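Putative aspartyl-tRNA synthetase (Leishmania major, PDB 6OD8) probably joins L-aspartate to its tRNA(Asp) at the cost of ATP, releasing AMP and diphosphate, as a class II aminoacyl-tRNA synthetase. Local coordinates at residues V95-K100 and F106-D111; V382-T385 and A390-H393; T460-D465 and L496-M501. One frame throughout, in Å; residues are numbered along the deposited sequence.

Contact 1. Residues V95-K100 and F106-D111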
loop_
_atom_site.group_PDB
_atom_site.type_symbol
_atom_site.label_atom_id
_atom_site.label_comp_id
_atom_site.label_asym_id
_atom_site.label_seq_id
_atom_site.Cartn_x
_atom_site.Cartn_y
_atom_site.Cartn_z
ATOM N N VAL A 95 -4.576 6.251 32.231
ATOM C CA VAL A 95 -5.477 6.256 33.380
ATOM C C VAL A 95 -6.899 6.364 32.828
ATOM O O VAL A 95 -7.324 7.432 32.387
ATOM C CB VAL A 95 -5.156 7.402 34.338
ATOM C CG1 VAL A 95 -6.128 7.415 35.506
ATOM C CG2 VAL A 95 -3.692 7.307 34.838
ATOM N N SER A 96 -7.639 5.253 32.837
ATOM C CA SER A 96 -9.028 5.307 32.381
ATOM C C SER A 96 -9.919 5.958 33.424
ATOM O O SER A 96 -10.738 6.829 33.103
ATOM C CB SER A 96 -9.562 3.906 32.073
ATOM O OG SER A 96 -9.054 3.406 30.859
ATOM N N THR A 97 -9.828 5.481 34.662
ATOM C CA THR A 97 -10.565 6.023 35.787
ATOM C C THR A 97 -9.635 6.039 36.990
ATOM O O THR A 97 -8.647 5.296 37.044
ATOM C CB THR A 97 -11.816 5.202 36.123
ATOM O OG1 THR A 97 -11.413 3.887 36.532
ATOM C CG2 THR A 97 -12.753 5.099 34.919
ATOM N N THR A 98 -9.970 6.878 37.964
ATOM C CA THR A 98 -9.215 6.881 39.208
ATOM C C THR A 98 -10.061 7.539 40.280
ATOM O O THR A 98 -10.774 8.509 40.007
ATOM C CB THR A 98 -7.863 7.601 39.063
ATOM O OG1 THR A 98 -7.130 7.490 40.293
ATOM C CG2 THR A 98 -8.072 9.073 38.717
ATOM N N ARG A 99 -9.998 6.985 41.485
ATOM C CA ARG A 99 -10.790 7.494 42.590
ATOM C C ARG A 99 -10.079 7.154 43.886
ATOM O O ARG A 99 -9.308 6.194 43.957
ATOM C CB ARG A 99 -12.208 6.913 42.601
ATOM C CG ARG A 99 -12.262 5.427 42.889
ATOM C CD ARG A 99 -13.694 4.902 42.937
ATOM N NE ARG A 99 -13.738 3.478 43.270
ATOM C CZ ARG A 99 -13.889 3.002 44.504
ATOM N NH1 ARG A 99 -14.018 3.834 45.529
ATOM N NH2 ARG A 99 -13.908 1.692 44.712
ATOM N N LYS A 100 -10.356 7.960 44.904
ATOM C CA LYS A 100 -9.858 7.762 46.254
ATOM C C LYS A 100 -11.029 7.390 47.154
ATOM O O LYS A 100 -12.163 7.825 46.932
ATOM C CB LYS A 100 -9.166 9.036 46.754
ATOM C CG LYS A 100 -8.615 8.965 48.165
ATOM C CD LYS A 100 -8.589 10.343 48.814
ATOM C CE LYS A 100 -7.783 11.321 47.989
ATOM N NZ LYS A 100 -7.800 12.707 48.546
ATOM N N PHE A 106 -7.971 3.593 43.807
ATOM C CA PHE A 106 -8.370 2.564 42.857
ATOM C C PHE A 106 -8.382 3.167 41.467
ATOM O O PHE A 106 -9.009 4.209 41.249
ATOM C CB PHE A 106 -9.759 1.998 43.175
ATOM C CG PHE A 106 -9.852 1.359 44.530
ATOM C CD1 PHE A 106 -9.628 0.004 44.683
ATOM C CD2 PHE A 106 -10.158 2.120 45.650
ATOM C CE1 PHE A 106 -9.718 -0.587 45.923
ATOM C CE2 PHE A 106 -10.249 1.536 46.897
ATOM C CZ PHE A 106 -10.026 0.181 47.033
ATOM N N MET A 107 -7.712 2.496 40.534
ATOM C CA MET A 107 -7.591 2.966 39.167
ATOM C C MET A 107 -7.857 1.810 38.217
ATOM O O MET A 107 -7.695 0.635 38.559
ATOM C CB MET A 107 -6.190 3.539 38.877
ATOM C CG MET A 107 -5.640 4.469 39.946
ATOM S SD MET A 107 -3.948 4.998 39.585
ATOM C CE MET A 107 -4.224 6.000 38.135
ATOM N N VAL A 108 -8.258 2.162 37.008
ATOM C CA VAL A 108 -8.248 1.243 35.880
ATOM C C VAL A 108 -7.231 1.791 34.898
ATOM O O VAL A 108 -7.368 2.934 34.441
ATOM C CB VAL A 108 -9.625 1.100 35.210
ATOM C CG1 VAL A 108 -9.476 0.241 33.962
ATOM C CG2 VAL A 108 -10.645 0.500 36.176
ATOM N N LEU A 109 -6.206 0.988 34.599
ATOM C CA LEU A 109 -5.180 1.338 33.625
ATOM C C LEU A 109 -5.436 0.583 32.327
ATOM O O LEU A 109 -5.852 -0.582 32.342
ATOM C CB LEU A 109 -3.774 1.025 34.154
ATOM C CG LEU A 109 -3.445 1.720 35.484
ATOM C CD1 LEU A 109 -2.018 1.401 35.968
ATOM C CD2 LEU A 109 -3.676 3.221 35.407
ATOM N N ARG A 110 -5.171 1.256 31.208
ATOM C CA ARG A 110 -5.614 0.824 29.886
ATOM C C ARG A 110 -4.494 1.001 28.866
ATOM O O ARG A 110 -3.724 1.962 28.935
ATOM C CB ARG A 110 -6.830 1.654 29.458
ATOM C CG ARG A 110 -7.437 1.305 28.143
ATOM C CD ARG A 110 -8.453 2.356 27.702
ATOM N NE ARG A 110 -7.844 3.442 26.930
ATOM C CZ ARG A 110 -7.841 4.725 27.288
ATOM N NH1 ARG A 110 -8.409 5.125 28.430
ATOM N NH2 ARG A 110 -7.253 5.614 26.502
ATOM N N ASP A 111 -4.417 0.081 27.905
ATOM C CA ASP A 111 -3.642 0.309 26.685
ATOM C C ASP A 111 -4.435 -0.333 25.551
ATOM O O ASP A 111 -4.424 -1.561 25.390
ATOM C CB ASP A 111 -2.231 -0.253 26.793
ATOM C CG ASP A 111 -1.356 0.159 25.618
ATOM O OD1 ASP A 111 -1.864 0.813 24.681
ATOM O OD2 ASP A 111 -0.161 -0.180 25.633
HETATM O O HOH W 1 -11.225 3.540 39.443
#
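R99 lays its guanidinium over one face of the F106 ring, NH2 standing 3.9 Å from CD2 near the rim, with the two planes only 10° apart. The pair sits near the turn end of an antiparallel hairpin, strands 88-100 and 104-111, in the OB-fold nucleic-acid-binding domain. CG of R99 lies between its own backbone N and carbonyl carbon (chi1 67°), and from there the extended chain reaches back over the neighbouring strand. In the backbone below, R99 and F106 form a hydrogen-bonded pair, F106 N giving to R99 O at 2.9 Å and R99 N to F106 O.

Further along, a classic beta bulge sets two residues, S96 and T97, against the single V108. S96 N donates to V108 O at 2.8 Å, whereas V108 N reaches T97 O from above the carbonyl plane at 3.2 Å. Water 1 joins T97 OG1 to F106 O.

On the face carrying V95, T98, M107 and L109, the M107 chain bends at its last torsion and drops CE against both methyls of V95, 3.5 Å from CG1. T98 OG1 lies alongside M107 CG and is hydrogen-bonded to M134 O. V95 and L109 pack on V143 of strand 142-151, as expected for the barrel interior.

The bulge turns S96 toward R110, whose guanidinium is also bridged to E140 and, through NH2, to D286 of the second subunit. S96 OG accepts from R110 NH1 at 3.0 Å, 16° out of the guanidinium plane.

Contact 2. Residues V382-T385 and A390-H393. With EDO (1,2-ethanediol), chain E.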
loop_
_atom_site.group_PDB
_atom_site.type_symbol
_atom_site.label_atom_id
_atom_site.label_comp_id
_atom_site.label_asym_id
_atom_site.label_seq_id
_atom_site.Cartn_x
_atom_site.Cartn_y
_atom_site.Cartn_z
ATOM N N VAL A 382 -22.102 -28.429 -14.123
ATOM C CA VAL A 382 -23.487 -28.549 -13.679
ATOM C C VAL A 382 -24.254 -27.320 -14.158
ATOM O O VAL A 382 -24.001 -26.196 -13.709
ATOM C CB VAL A 382 -23.596 -28.723 -12.160
ATOM C CG1 VAL A 382 -25.094 -28.902 -11.756
ATOM C CG2 VAL A 382 -22.762 -29.935 -11.699
ATOM N N VAL A 383 -25.201 -27.551 -15.066
ATOM C CA VAL A 383 -26.054 -26.523 -15.654
ATOM C C VAL A 383 -27.158 -26.214 -14.653
ATOM O O VAL A 383 -27.768 -27.153 -14.114
ATOM C CB VAL A 383 -26.649 -27.002 -16.995
ATOM C CG1 VAL A 383 -27.401 -25.884 -17.692
ATOM C CG2 VAL A 383 -25.576 -27.567 -17.886
ATOM N N PRO A 384 -27.484 -24.946 -14.396
ATOM C CA PRO A 384 -28.493 -24.659 -13.375
ATOM C C PRO A 384 -29.879 -25.015 -13.864
ATOM O O PRO A 384 -30.189 -24.874 -15.050
ATOM C CB PRO A 384 -28.356 -23.151 -13.130
ATOM C CG PRO A 384 -27.753 -22.598 -14.387
ATOM C CD PRO A 384 -26.949 -23.719 -15.019
ATOM N N THR A 385 -30.693 -25.529 -12.943
ATOM C CA THR A 385 -32.133 -25.574 -13.129
ATOM C C THR A 385 -32.848 -24.535 -12.281
ATOM O O THR A 385 -34.067 -24.420 -12.380
ATOM C CB THR A 385 -32.694 -26.974 -12.808
ATOM O OG1 THR A 385 -32.524 -27.264 -11.414
ATOM C CG2 THR A 385 -31.989 -28.035 -13.640
ATOM N N ALA A 390 -28.942 -19.199 -11.391
ATOM C CA ALA A 390 -27.754 -18.850 -10.636
ATOM C C ALA A 390 -26.713 -19.963 -10.713
ATOM O O ALA A 390 -27.018 -21.143 -10.921
ATOM C CB ALA A 390 -28.120 -18.556 -9.185
ATOM N N ARG A 391 -25.458 -19.566 -10.493
ATOM C CA ARG A 391 -24.314 -20.452 -10.610
ATOM C C ARG A 391 -23.300 -20.085 -9.541
ATOM O O ARG A 391 -23.202 -18.924 -9.136
ATOM C CB ARG A 391 -23.608 -20.320 -11.968
ATOM C CG ARG A 391 -24.311 -20.959 -13.128
ATOM C CD ARG A 391 -23.508 -20.701 -14.400
ATOM N NE ARG A 391 -24.020 -21.481 -15.529
ATOM C CZ ARG A 391 -24.996 -21.077 -16.333
ATOM N NH1 ARG A 391 -25.576 -19.895 -16.130
ATOM N NH2 ARG A 391 -25.399 -21.864 -17.334
ATOM N N VAL A 392 -22.527 -21.075 -9.113
ATOM C CA VAL A 392 -21.277 -20.787 -8.415
ATOM C C VAL A 392 -20.153 -21.349 -9.270
ATOM O O VAL A 392 -20.363 -22.278 -10.053
ATOM C CB VAL A 392 -21.245 -21.379 -6.984
ATOM C CG1 VAL A 392 -22.429 -20.868 -6.171
ATOM C CG2 VAL A 392 -21.211 -22.889 -7.022
ATOM N N HIS A 393 -18.965 -20.752 -9.164
ATOM C CA HIS A 393 -17.835 -21.325 -9.886
ATOM C C HIS A 393 -17.523 -22.737 -9.384
ATOM O O HIS A 393 -17.322 -23.658 -10.187
ATOM C CB HIS A 393 -16.598 -20.431 -9.787
ATOM C CG HIS A 393 -15.431 -20.972 -10.562
ATOM N ND1 HIS A 393 -14.417 -21.693 -9.971
ATOM C CD2 HIS A 393 -15.181 -20.995 -11.894
ATOM C CE1 HIS A 393 -13.562 -22.088 -10.899
ATOM N NE2 HIS A 393 -14.006 -21.683 -12.074
HETATM C C1 EDO E . -24.194 -15.694 -14.559
HETATM O O1 EDO E . -22.794 -15.840 -14.314
HETATM C C2 EDO E . -24.985 -16.587 -13.604
HETATM O O2 EDO E . -25.168 -17.892 -14.163
HETATM O O HOH W 2 -22.790 -24.279 -15.266
#
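P384 presses its ring against the guanidinium of R391, CD lying over one face with NH2 3.3 Å away and CG 3.7 Å from CZ. The two residues belong to a loop and the short strand that follows it, 391-392, near one end of the large mixed sheet of the class II synthetase catalytic domain. The same proline also rests on the backbone before R391: its CB is 3.3 Å from A390 O. No direct hydrogen bond links the segments, so the touch is between proline carbons on one side and a flat cation and a carbonyl on the other.

What sets the guanidinium over the proline is partly the arginine chain itself. CG lies beside the backbone N, opposite the carbonyl carbon (chi1 -75°), and the chain then runs extended from CG to NE, carrying the charged group alongside P384. Polar partners hold its edge. Water 2 bridges the segments, accepting from R391 NE at 3.1 Å and donating to V382 O at 2.8 Å. O2 of an ethanediol, probably from the crystallisation liquor, also lies at that edge, in the plane, and the molecule bonds to Q389 O as well.

The next shell fixes the loop and the strand. P384 O accepts from the Q389 side chain, D386 takes the A390 N-H, and T385 pairs through its backbone with G374. A390 packs on L400 and I402 of strand 400-403, while R391 bonds through its backbone to R401, so the arginine springs from a strand held within the sheet. At the far tip of that arginine, NH1 donates to ethanediol O2 at 2.8 Å, with 161° at the hydrogen.

Contact 3. Residues T460-D465 and L496-M501. With EDO (1,2-ethanediol), chain C; EDO (1,2-ethanediol), chain F.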
loop_
_atom_site.group_PDB
_atom_site.type_symbol
_atom_site.label_atom_id
_atom_site.label_comp_id
_atom_site.label_asym_id
_atom_site.label_seq_id
_atom_site.Cartn_x
_atom_site.Cartn_y
_atom_site.Cartn_z
ATOM N N THR A 460 -15.489 -0.080 -21.459
ATOM C CA THR A 460 -16.007 -1.423 -21.186
ATOM C C THR A 460 -16.312 -2.162 -22.490
ATOM O O THR A 460 -17.041 -1.644 -23.344
ATOM C CB THR A 460 -17.277 -1.319 -20.352
ATOM O OG1 THR A 460 -16.999 -0.526 -19.192
ATOM C CG2 THR A 460 -17.758 -2.717 -19.931
ATOM N N MET A 461 -15.791 -3.390 -22.625
ATOM C CA MET A 461 -16.050 -4.204 -23.816
ATOM C C MET A 461 -17.502 -4.661 -23.860
ATOM O O MET A 461 -18.023 -5.188 -22.873
ATOM C CB MET A 461 -15.122 -5.427 -23.841
ATOM C CG MET A 461 -15.252 -6.302 -25.112
ATOM S SD MET A 461 -14.492 -5.563 -26.561
ATOM C CE MET A 461 -12.748 -5.974 -26.244
ATOM N N GLU A 462 -18.160 -4.454 -25.011
ATOM C CA GLU A 462 -19.536 -4.910 -25.199
ATOM C C GLU A 462 -19.584 -6.412 -25.523
ATOM O O GLU A 462 -18.630 -6.991 -26.047
ATOM C CB GLU A 462 -20.209 -4.108 -26.325
ATOM C CG GLU A 462 -20.479 -2.645 -25.948
ATOM C CD GLU A 462 -20.622 -1.722 -27.156
ATOM O OE1 GLU A 462 -20.675 -2.222 -28.304
ATOM O OE2 GLU A 462 -20.681 -0.486 -26.954
ATOM N N CYS A 463 -20.720 -7.049 -25.208
ATOM C CA CYS A 463 -20.905 -8.445 -25.595
ATOM C C CYS A 463 -21.065 -8.547 -27.109
ATOM O O CYS A 463 -21.847 -7.805 -27.713
ATOM C CB CYS A 463 -22.129 -9.064 -24.916
ATOM S SG CYS A 463 -22.110 -8.899 -23.135
ATOM N N LYS A 464 -20.332 -9.488 -27.707
ATOM C CA LYS A 464 -20.401 -9.713 -29.148
ATOM C C LYS A 464 -21.804 -10.111 -29.594
ATOM O O LYS A 464 -22.275 -9.677 -30.656
ATOM C CB LYS A 464 -19.412 -10.805 -29.547
ATOM C CG LYS A 464 -19.234 -10.914 -31.058
ATOM C CD LYS A 464 -17.968 -11.625 -31.425
ATOM C CE LYS A 464 -17.552 -11.252 -32.836
ATOM N NZ LYS A 464 -18.626 -11.587 -33.809
ATOM N N ASP A 465 -22.474 -10.964 -28.810
ATOM C CA ASP A 465 -23.788 -11.472 -29.193
ATOM C C ASP A 465 -24.890 -10.435 -29.022
ATOM O O ASP A 465 -25.950 -10.566 -29.636
ATOM C CB ASP A 465 -24.124 -12.724 -28.375
ATOM C CG ASP A 465 -23.900 -12.528 -26.876
ATOM O OD1 ASP A 465 -22.779 -12.129 -26.471
ATOM O OD2 ASP A 465 -24.849 -12.762 -26.100
ATOM N N LEU A 496 -12.353 4.328 -29.371
ATOM C CA LEU A 496 -12.835 5.645 -29.792
ATOM C C LEU A 496 -14.299 5.582 -30.228
ATOM O O LEU A 496 -15.082 6.496 -29.938
ATOM C CB LEU A 496 -11.951 6.195 -30.914
ATOM C CG LEU A 496 -10.524 6.622 -30.537
ATOM C CD1 LEU A 496 -9.681 6.837 -31.782
ATOM C CD2 LEU A 496 -10.537 7.886 -29.678
ATOM N N ALA A 497 -14.689 4.497 -30.899
ATOM C CA ALA A 497 -16.067 4.362 -31.357
ATOM C C ALA A 497 -17.046 4.291 -30.186
ATOM O O ALA A 497 -18.127 4.892 -30.241
ATOM C CB ALA A 497 -16.197 3.129 -32.251
ATOM N N ARG A 498 -16.704 3.555 -29.119
ATOM C CA ARG A 498 -17.632 3.495 -27.992
ATOM C C ARG A 498 -17.696 4.841 -27.272
ATOM O O ARG A 498 -18.781 5.287 -26.876
ATOM C CB ARG A 498 -17.268 2.357 -27.031
ATOM C CG ARG A 498 -18.282 2.196 -25.866
ATOM C CD ARG A 498 -18.080 0.936 -24.991
ATOM N NE ARG A 498 -18.701 1.114 -23.675
ATOM C CZ ARG A 498 -20.006 0.987 -23.443
ATOM N NH1 ARG A 498 -20.828 0.641 -24.428
ATOM N NH2 ARG A 498 -20.493 1.188 -22.230
ATOM N N ALA A 499 -16.553 5.521 -27.130
ATOM C CA ALA A 499 -16.558 6.853 -26.527
ATOM C C ALA A 499 -17.425 7.821 -27.326
ATOM O O ALA A 499 -18.138 8.651 -26.750
ATOM C CB ALA A 499 -15.129 7.385 -26.409
ATOM N N LYS A 500 -17.365 7.740 -28.654
ATOM C CA LYS A 500 -18.192 8.616 -29.482
ATOM C C LYS A 500 -19.671 8.333 -29.256
ATOM O O LYS A 500 -20.475 9.258 -29.094
ATOM C CB LYS A 500 -17.823 8.450 -30.953
ATOM N N MET A 501 -20.047 7.049 -29.238
ATOM C CA MET A 501 -21.433 6.671 -28.978
ATOM C C MET A 501 -21.923 7.219 -27.643
ATOM O O MET A 501 -23.092 7.615 -27.515
ATOM C CB MET A 501 -21.579 5.147 -29.001
ATOM C CG MET A 501 -22.987 4.653 -28.660
ATOM S SD MET A 501 -23.055 2.927 -28.138
ATOM C CE MET A 501 -22.211 3.000 -26.559
HETATM C C1 EDO C . -19.938 1.232 -30.294
HETATM O O1 EDO C . -19.378 1.087 -28.980
HETATM C C2 EDO C . -20.223 -0.144 -30.898
HETATM O O2 EDO C . -21.500 -0.626 -30.460
HETATM C C1 EDO F . -17.421 -3.451 -29.754
HETATM O O1 EDO F . -18.822 -3.756 -29.607
HETATM C C2 EDO F . -16.704 -3.632 -28.410
HETATM O O2 EDO F . -17.349 -2.851 -27.393
#
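E462 and R498 form a salt bridge that ties a loop of the class II catalytic domain to helix 492-501. R498 NH1 donates at 2.8 Å to E462 OE2, which accepts on its anti lone pair, the one away from OE1; the oxygen lies close to the guanidinium plane. The planes are 86° apart, so the pair is not a flat two-pronged bridge; OE2 alone takes the arginine.

Other hydrogen bonds spread over the same carboxylate. Two ethanediols, probably from the crystallisation liquor, donate to OE1, O1 of the chain F molecule at 2.7 Å and O2 of the chain C molecule at 2.8 Å; chain C O1 also gives to OE2. R498 is shared too, NH1 with S453 OG and NE with P457 O. Q64 of the second subunit donates to E462 O.

Van der Waals contact adds a little. The extended arginine, CG anti to its N (chi1 -176°), slides CD to 3.2 Å from T460 O, and M501 CE approaches E462 OE2 at 3.8 Å.

The loop, which follows strand 445-449 and precedes strand 472-477 in the chain, runs beside strand 480-487, where T460 touches A486 and M461 bonds through its backbone to Q487; helix 492-501 follows that strand.

The three contacts follow one another along the chain without touching. Contact 1 belongs to the OB-fold domain, while contacts 2 and 3 share the class II catalytic domain on the opposite side of the chain's centre; the centre of contact 1 is 58 Å from that of contact 2 and 65 Å from that of contact 3. Contacts 2 and 3 are nearer neighbours, with centres 29 Å apart and closest atoms about 12 Å apart. Strand 391-392, part of contact 2, and strand 480-487, on which T460 of contact 3 packs, belong to the same mixed sheet. Contacts 1 and 3 both meet the second subunit; the ethanediols at contacts 2 and 3 are no evidence of a substrate site.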